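Local coordinates for protein arsenical resistance operon trans-acting repressor (Bacteroides vulgatus, PDB 3KTB) that probably binds DNA as a trans-acting repressor of the arsenical resistance operon, at residues K6-D11 and T47-R52; P27-I32 and Q89-T94. All coordinates share one frame; numbering follows the deposited sequence.

How the contacts relate
Contact 1 is a strand pair in the mixed sheet, and contact 2 packs a helix against a loop beside that sheet. Their centres lie about 13 Å apart. Strand 7-11, helix 27-41 and strand 47-50 follow one another and form a beta-alpha-beta unit; the loop at 89-94 comes later, between strand 84-87 and helix 94-101. The segments of the two contacts therefore alternate along the chain. They also touch: D11 OD1 probably takes a hydrogen bond from Y91 OH at 2.6 Å, and R48 packs against Y91 and L29. Sheet, helix and loop thus meet in one alpha/beta domain, which belongs to the thioredoxin clan.

Contact 1. Residues K6-D11 and T47-R52; sequences KIEIFD and TRHNLR
R48 and D11 form a salt bridge between the two strands. The guanidinium holds the carboxylate side-on, with one nitrogen to each oxygen. R48 NE reaches D11 OD2 at 2.8 Å, on the syn lone pair. R48 NH2 meets D11 OD1 at 2.9 Å from above the carboxylate plane, and this bond is nearly straight (169°). The two flat groups are turned 47° from each other. The bend at chi3 of R48 sets NE toward the acid. The buried carboxylate is also held by Y91 of the loop.

E8 and H49 pair on the sheet face that also carries F10 and T47, across the sheet from R48 and D11. H49 NE2 donates to E8 OE1 at 2.6 Å. The oxygen sits in the imidazole plane and uses its anti lone pair. E54 bonds ND1, so both ring nitrogens are held. K6 NZ makes a long salt bridge to the other oxygen, E8 OE2.

The strands run nearly parallel, as neighbours in a beta-alpha-beta unit joined through helix 27-41. I9 uses both its N and its O on the neighbouring strand, to the residues before and after R48: I9 N to T47 O at 2.8 Å and H49 N to I9 O, also at 2.8 Å. D11 N continues the pattern to H49 O. At the start of the pair, water 1 bridges I7 O and T47 N, whose direct bond is weak.

Packing completes the contact. H49 CD2 lies over one face of the F10 ring, toward its rim, 3.4 Å from F10 CE1. The F10 and H49 rings are oblique, 56° apart. CB of T47 rests on CG of E8.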
loop_
_atom_site.group_PDB
_atom_site.type_symbol
_atom_site.label_atom_id
_atom_site.label_comp_id
_atom_site.label_asym_id
_atom_site.label_seq_id
_atom_site.Cartn_x
_atom_site.Cartn_y
_atom_site.Cartn_z
ATOM N N LYS A 6 2.612 24.668 -17.267
ATOM C CA LYS A 6 1.713 24.393 -16.159
ATOM C C LYS A 6 2.011 25.387 -15.036
ATOM O O LYS A 6 3.173 25.642 -14.716
ATOM C CB LYS A 6 1.815 22.935 -15.676
ATOM C CG LYS A 6 0.958 22.617 -14.418
ATOM C CD LYS A 6 1.025 21.128 -14.007
ATOM C CE LYS A 6 1.082 20.909 -12.477
ATOM N NZ LYS A 6 -0.225 21.042 -11.771
ATOM N N ILE A 7 0.959 25.976 -14.474
ATOM C CA ILE A 7 1.114 26.896 -13.356
ATOM C C ILE A 7 0.324 26.376 -12.165
ATOM O O ILE A 7 -0.865 26.056 -12.284
ATOM C CB ILE A 7 0.638 28.314 -13.702
ATOM C CG1 ILE A 7 1.262 28.783 -15.028
ATOM C CG2 ILE A 7 0.993 29.271 -12.569
ATOM C CD1 ILE A 7 0.506 29.899 -15.697
ATOM N N GLU A 8 1.006 26.286 -11.029
ATOM C CA GLU A 8 0.408 25.854 -9.774
ATOM C C GLU A 8 0.838 26.840 -8.695
ATOM O O GLU A 8 2.021 27.123 -8.549
ATOM C CB GLU A 8 0.910 24.460 -9.410
ATOM C CG GLU A 8 0.001 23.699 -8.475
ATOM C CD GLU A 8 0.577 22.336 -8.125
ATOM O OE1 GLU A 8 0.084 21.712 -7.158
ATOM O OE2 GLU A 8 1.530 21.893 -8.814
ATOM N N ILE A 9 -0.126 27.366 -7.951
ATOM C CA ILE A 9 0.140 28.421 -6.986
ATOM C C ILE A 9 -0.154 27.933 -5.564
ATOM O O ILE A 9 -1.248 27.426 -5.279
ATOM C CB ILE A 9 -0.724 29.670 -7.281
ATOM C CG1 ILE A 9 -0.254 30.355 -8.566
ATOM C CG2 ILE A 9 -0.679 30.638 -6.110
ATOM C CD1 ILE A 9 -1.196 31.430 -9.065
ATOM N N PHE A 10 0.824 28.092 -4.678
ATOM C CA PHE A 10 0.669 27.712 -3.271
ATOM C C PHE A 10 0.449 28.953 -2.429
ATOM O O PHE A 10 1.383 29.709 -2.171
ATOM C CB PHE A 10 1.889 26.910 -2.813
ATOM C CG PHE A 10 2.012 25.594 -3.517
ATOM C CD1 PHE A 10 1.749 24.403 -2.852
ATOM C CD2 PHE A 10 2.319 25.553 -4.873
ATOM C CE1 PHE A 10 1.817 23.190 -3.512
ATOM C CE2 PHE A 10 2.396 24.346 -5.541
ATOM C CZ PHE A 10 2.144 23.159 -4.857
ATOM N N ASP A 11 -0.797 29.198 -2.043
ATOM C CA ASP A 11 -1.089 30.379 -1.246
ATOM C C ASP A 11 -0.562 30.221 0.181
ATOM O O ASP A 11 -0.259 29.107 0.615
ATOM C CB ASP A 11 -2.588 30.629 -1.206
ATOM C CG ASP A 11 -3.167 30.951 -2.588
ATOM O OD1 ASP A 11 -2.735 31.939 -3.211
ATOM O OD2 ASP A 11 -4.054 30.200 -3.041
ATOM N N THR A 47 -4.010 25.620 -10.898
ATOM C CA THR A 47 -4.363 24.955 -9.647
ATOM C C THR A 47 -3.840 25.812 -8.494
ATOM O O THR A 47 -2.696 26.287 -8.545
ATOM C CB THR A 47 -3.769 23.509 -9.603
ATOM O OG1 THR A 47 -4.385 22.704 -10.622
ATOM C CG2 THR A 47 -4.005 22.860 -8.251
ATOM N N ARG A 48 -4.685 26.054 -7.489
ATOM C CA ARG A 48 -4.273 26.808 -6.298
ATOM C C ARG A 48 -4.349 25.923 -5.093
ATOM O O ARG A 48 -5.269 25.100 -4.979
ATOM C CB ARG A 48 -5.263 27.905 -5.979
ATOM C CG ARG A 48 -5.098 29.173 -6.695
ATOM C CD ARG A 48 -6.122 30.132 -6.126
ATOM N NE ARG A 48 -5.418 31.108 -5.327
ATOM C CZ ARG A 48 -5.703 32.397 -5.312
ATOM N NH1 ARG A 48 -6.710 32.842 -6.057
ATOM N NH2 ARG A 48 -4.972 33.227 -4.559
ATOM N N HIS A 49 -3.446 26.147 -4.148
ATOM C CA HIS A 49 -3.590 25.537 -2.836
ATOM C C HIS A 49 -3.562 26.582 -1.726
ATOM O O HIS A 49 -2.869 27.605 -1.821
ATOM C CB HIS A 49 -2.509 24.483 -2.595
ATOM C CG HIS A 49 -2.391 23.492 -3.704
ATOM N ND1 HIS A 49 -3.415 22.627 -4.037
ATOM C CD2 HIS A 49 -1.385 23.244 -4.577
ATOM C CE1 HIS A 49 -3.041 21.882 -5.064
ATOM N NE2 HIS A 49 -1.814 22.237 -5.410
ATOM N N ASN A 50 -4.319 26.302 -0.672
ATOM C CA ASN A 50 -4.316 27.123 0.533
ATOM C C ASN A 50 -3.725 26.312 1.709
ATOM O O ASN A 50 -4.235 25.238 2.051
ATOM C CB ASN A 50 -5.755 27.571 0.818
ATOM C CG ASN A 50 -5.897 28.322 2.124
ATOM O OD1 ASN A 50 -4.911 28.648 2.794
ATOM N ND2 ASN A 50 -7.140 28.607 2.497
ATOM N N LEU A 51 -2.651 26.807 2.320
ATOM C CA LEU A 51 -1.997 26.081 3.411
ATOM C C LEU A 51 -2.977 25.663 4.528
ATOM O O LEU A 51 -2.925 24.559 5.054
ATOM C CB LEU A 51 -0.866 26.923 4.001
ATOM C CG LEU A 51 -0.137 26.316 5.202
ATOM C CD1 LEU A 51 0.186 24.839 4.952
ATOM C CD2 LEU A 51 1.146 27.102 5.526
ATOM N N ARG A 52 -3.874 26.555 4.886
ATOM C CA ARG A 52 -4.866 26.240 5.895
ATOM C C ARG A 52 -5.757 25.045 5.533
ATOM O O ARG A 52 -6.183 24.291 6.404
ATOM C CB ARG A 52 -5.735 27.462 6.147
ATOM C CG ARG A 52 -7.054 27.126 6.776
ATOM C CD ARG A 52 -7.693 28.361 7.327
ATOM N NE ARG A 52 -8.998 28.037 7.866
ATOM C CZ ARG A 52 -10.100 27.946 7.136
ATOM N NH1 ARG A 52 -10.057 28.161 5.826
ATOM N NH2 ARG A 52 -11.247 27.640 7.726
HETATM O O HOH W 1 -2.121 23.754 -12.391
#

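Contact 2. Residues P27-I32 and Q89-T94; sequences PELMRI and QTYPTT
The I32 side chain stands roughly perpendicular to that of Y91. CG2 of I32 sits over one face of the tyrosine ring, 4.3 Å from its centroid, in a CH-pi contact. This methyl lies between the backbone N and the carbonyl carbon of I32. L29 crosses the ring obliquely, and its CD2 comes within 3.4 Å of Y91 CE2. The phenol reaches on past L29, and its oxygen ends at D11 of the sheet. The other methyl end of I32, CD1, lies near P92.

R31, the residue before I32, points its guanidinium at the loop backbone. CG is anti to the backbone N (chi1 -175°), and the chain bends at chi3. The group meets P92 O end-on with both terminal nitrogens. R31 NH2 approaches P92 O at 3.1 Å on a lone pair in the carbonyl plane. R31 NH1 approaches it at 2.9 Å from above that plane. The R31 and T94 side chains run antiparallel alongside each other, and R31 NH2 also bonds T94 OG1 at 3.0 Å. T93 next to it is the N-cap of helix 94-101.

E28 holds the arginine from its own helix. R31 NE bonds E28 OE1, and R31 NH1 bonds E28 OE2 at 2.8 Å, a side-on salt bridge. Water 2 links E28 OE2 to Y91 N.

The guanidinium is thus fixed in rotation by acid, carbonyl and hydroxyl together. E28 would offset its charge, and the arginine would in turn favour the ionised form of E28. Through these bonds R31 ties helix 27-41 to the loop leading into helix 94-101.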
loop_
_atom_site.group_PDB
_atom_site.type_symbol
_atom_site.label_atom_id
_atom_site.label_comp_id
_atom_site.label_asym_id
_atom_site.label_seq_id
_atom_site.Cartn_x
_atom_site.Cartn_y
_atom_site.Cartn_z
ATOM N N PRO A 27 -5.388 44.088 -3.125
ATOM C CA PRO A 27 -5.766 44.131 -4.542
ATOM C C PRO A 27 -4.990 43.115 -5.390
ATOM O O PRO A 27 -5.448 42.726 -6.460
ATOM C CB PRO A 27 -5.380 45.551 -4.968
ATOM C CG PRO A 27 -5.329 46.315 -3.736
ATOM C CD PRO A 27 -4.856 45.381 -2.675
ATOM N N GLU A 28 -3.820 42.700 -4.926
ATOM C CA GLU A 28 -3.095 41.642 -5.619
ATOM C C GLU A 28 -3.958 40.385 -5.685
ATOM O O GLU A 28 -4.089 39.765 -6.747
ATOM C CB GLU A 28 -1.755 41.346 -4.933
ATOM C CG GLU A 28 -0.655 42.369 -5.265
ATOM C CD GLU A 28 -0.387 42.435 -6.759
ATOM O OE1 GLU A 28 -1.022 43.267 -7.463
ATOM O OE2 GLU A 28 0.444 41.630 -7.229
ATOM N N LEU A 29 -4.565 40.020 -4.556
ATOM C CA LEU A 29 -5.398 38.819 -4.530
ATOM C C LEU A 29 -6.519 38.917 -5.543
ATOM O O LEU A 29 -6.886 37.916 -6.191
ATOM C CB LEU A 29 -5.925 38.530 -3.130
ATOM C CG LEU A 29 -4.879 38.049 -2.121
ATOM C CD1 LEU A 29 -5.391 38.133 -0.665
ATOM C CD2 LEU A 29 -4.421 36.644 -2.457
HETATM N N MSE A 30 -7.069 40.115 -5.706
HETATM C CA MSE A 30 -8.140 40.275 -6.686
HETATM C C MSE A 30 -7.552 40.207 -8.098
HETATM O O MSE A 30 -8.138 39.593 -9.001
HETATM C CB MSE A 30 -8.905 41.580 -6.458
HETATM C CG MSE A 30 -10.092 41.817 -7.389
HETATM SE SE MSE A 30 -11.590 40.530 -7.305
HETATM C CE MSE A 30 -13.001 41.723 -6.684
ATOM N N ARG A 31 -6.374 40.802 -8.291
ATOM C CA ARG A 31 -5.752 40.749 -9.610
ATOM C C ARG A 31 -5.573 39.287 -10.065
ATOM O O ARG A 31 -6.036 38.876 -11.149
ATOM C CB ARG A 31 -4.413 41.458 -9.599
ATOM C CG ARG A 31 -3.784 41.545 -10.987
ATOM C CD ARG A 31 -2.454 42.293 -10.954
ATOM N NE ARG A 31 -1.494 41.648 -10.058
ATOM C CZ ARG A 31 -0.864 40.509 -10.342
ATOM N NH1 ARG A 31 -0.009 39.983 -9.477
ATOM N NH2 ARG A 31 -1.093 39.888 -11.494
ATOM N N ILE A 32 -4.917 38.496 -9.225
ATOM C CA ILE A 32 -4.631 37.110 -9.573
ATOM C C ILE A 32 -5.897 36.240 -9.680
ATOM O O ILE A 32 -5.982 35.376 -10.563
ATOM C CB ILE A 32 -3.544 36.482 -8.644
ATOM C CG1 ILE A 32 -2.940 35.252 -9.296
ATOM C CG2 ILE A 32 -4.095 36.137 -7.275
ATOM C CD1 ILE A 32 -2.000 35.590 -10.433
ATOM N N GLN A 89 7.067 35.050 -2.390
ATOM C CA GLN A 89 6.653 36.210 -1.592
ATOM C C GLN A 89 5.468 36.977 -2.190
ATOM O O GLN A 89 4.625 37.490 -1.453
ATOM C CB GLN A 89 7.836 37.147 -1.276
ATOM C CG GLN A 89 8.245 38.099 -2.407
ATOM C CD GLN A 89 9.540 38.854 -2.120
ATOM O OE1 GLN A 89 9.930 39.745 -2.880
ATOM N NE2 GLN A 89 10.212 38.500 -1.023
ATOM N N THR A 90 5.411 37.033 -3.523
ATOM C CA THR A 90 4.414 37.811 -4.255
ATOM C C THR A 90 3.748 36.972 -5.349
ATOM O O THR A 90 4.311 35.966 -5.811
ATOM C CB THR A 90 5.053 39.046 -4.933
ATOM O OG1 THR A 90 6.028 38.611 -5.886
ATOM C CG2 THR A 90 5.727 39.958 -3.906
ATOM N N TYR A 91 2.558 37.389 -5.777
ATOM C CA TYR A 91 1.873 36.688 -6.867
ATOM C C TYR A 91 2.451 37.108 -8.198
ATOM O O TYR A 91 2.770 38.281 -8.378
ATOM C CB TYR A 91 0.362 36.958 -6.841
ATOM C CG TYR A 91 -0.286 36.292 -5.658
ATOM C CD1 TYR A 91 -0.537 34.926 -5.678
ATOM C CD2 TYR A 91 -0.604 37.007 -4.509
ATOM C CE1 TYR A 91 -1.110 34.288 -4.604
ATOM C CE2 TYR A 91 -1.166 36.367 -3.415
ATOM C CZ TYR A 91 -1.416 35.001 -3.478
ATOM O OH TYR A 91 -1.974 34.320 -2.429
ATOM N N PRO A 92 2.572 36.153 -9.136
ATOM C CA PRO A 92 3.071 36.436 -10.480
ATOM C C PRO A 92 2.354 37.624 -11.090
ATOM O O PRO A 92 1.145 37.757 -10.957
ATOM C CB PRO A 92 2.702 35.168 -11.262
ATOM C CG PRO A 92 2.700 34.106 -10.245
ATOM C CD PRO A 92 2.133 34.752 -9.007
ATOM N N THR A 93 3.103 38.480 -11.765
ATOM C CA THR A 93 2.509 39.570 -12.513
ATOM C C THR A 93 1.651 39.049 -13.653
ATOM O O THR A 93 1.828 37.921 -14.138
ATOM C CB THR A 93 3.598 40.460 -13.141
ATOM O OG1 THR A 93 4.339 39.699 -14.106
ATOM C CG2 THR A 93 4.533 40.975 -12.065
ATOM N N THR A 94 0.733 39.898 -14.102
ATOM C CA THR A 94 -0.087 39.571 -15.248
ATOM C C THR A 94 0.766 39.363 -16.510
ATOM O O THR A 94 0.453 38.502 -17.344
ATOM C CB THR A 94 -1.220 40.605 -15.449
ATOM O OG1 THR A 94 -1.959 40.734 -14.223
ATOM C CG2 THR A 94 -2.193 40.147 -16.564
HETATM O O HOH W 2 1.785 39.776 -5.108
HETATM O O HOH W 3 2.511 40.974 -8.263
#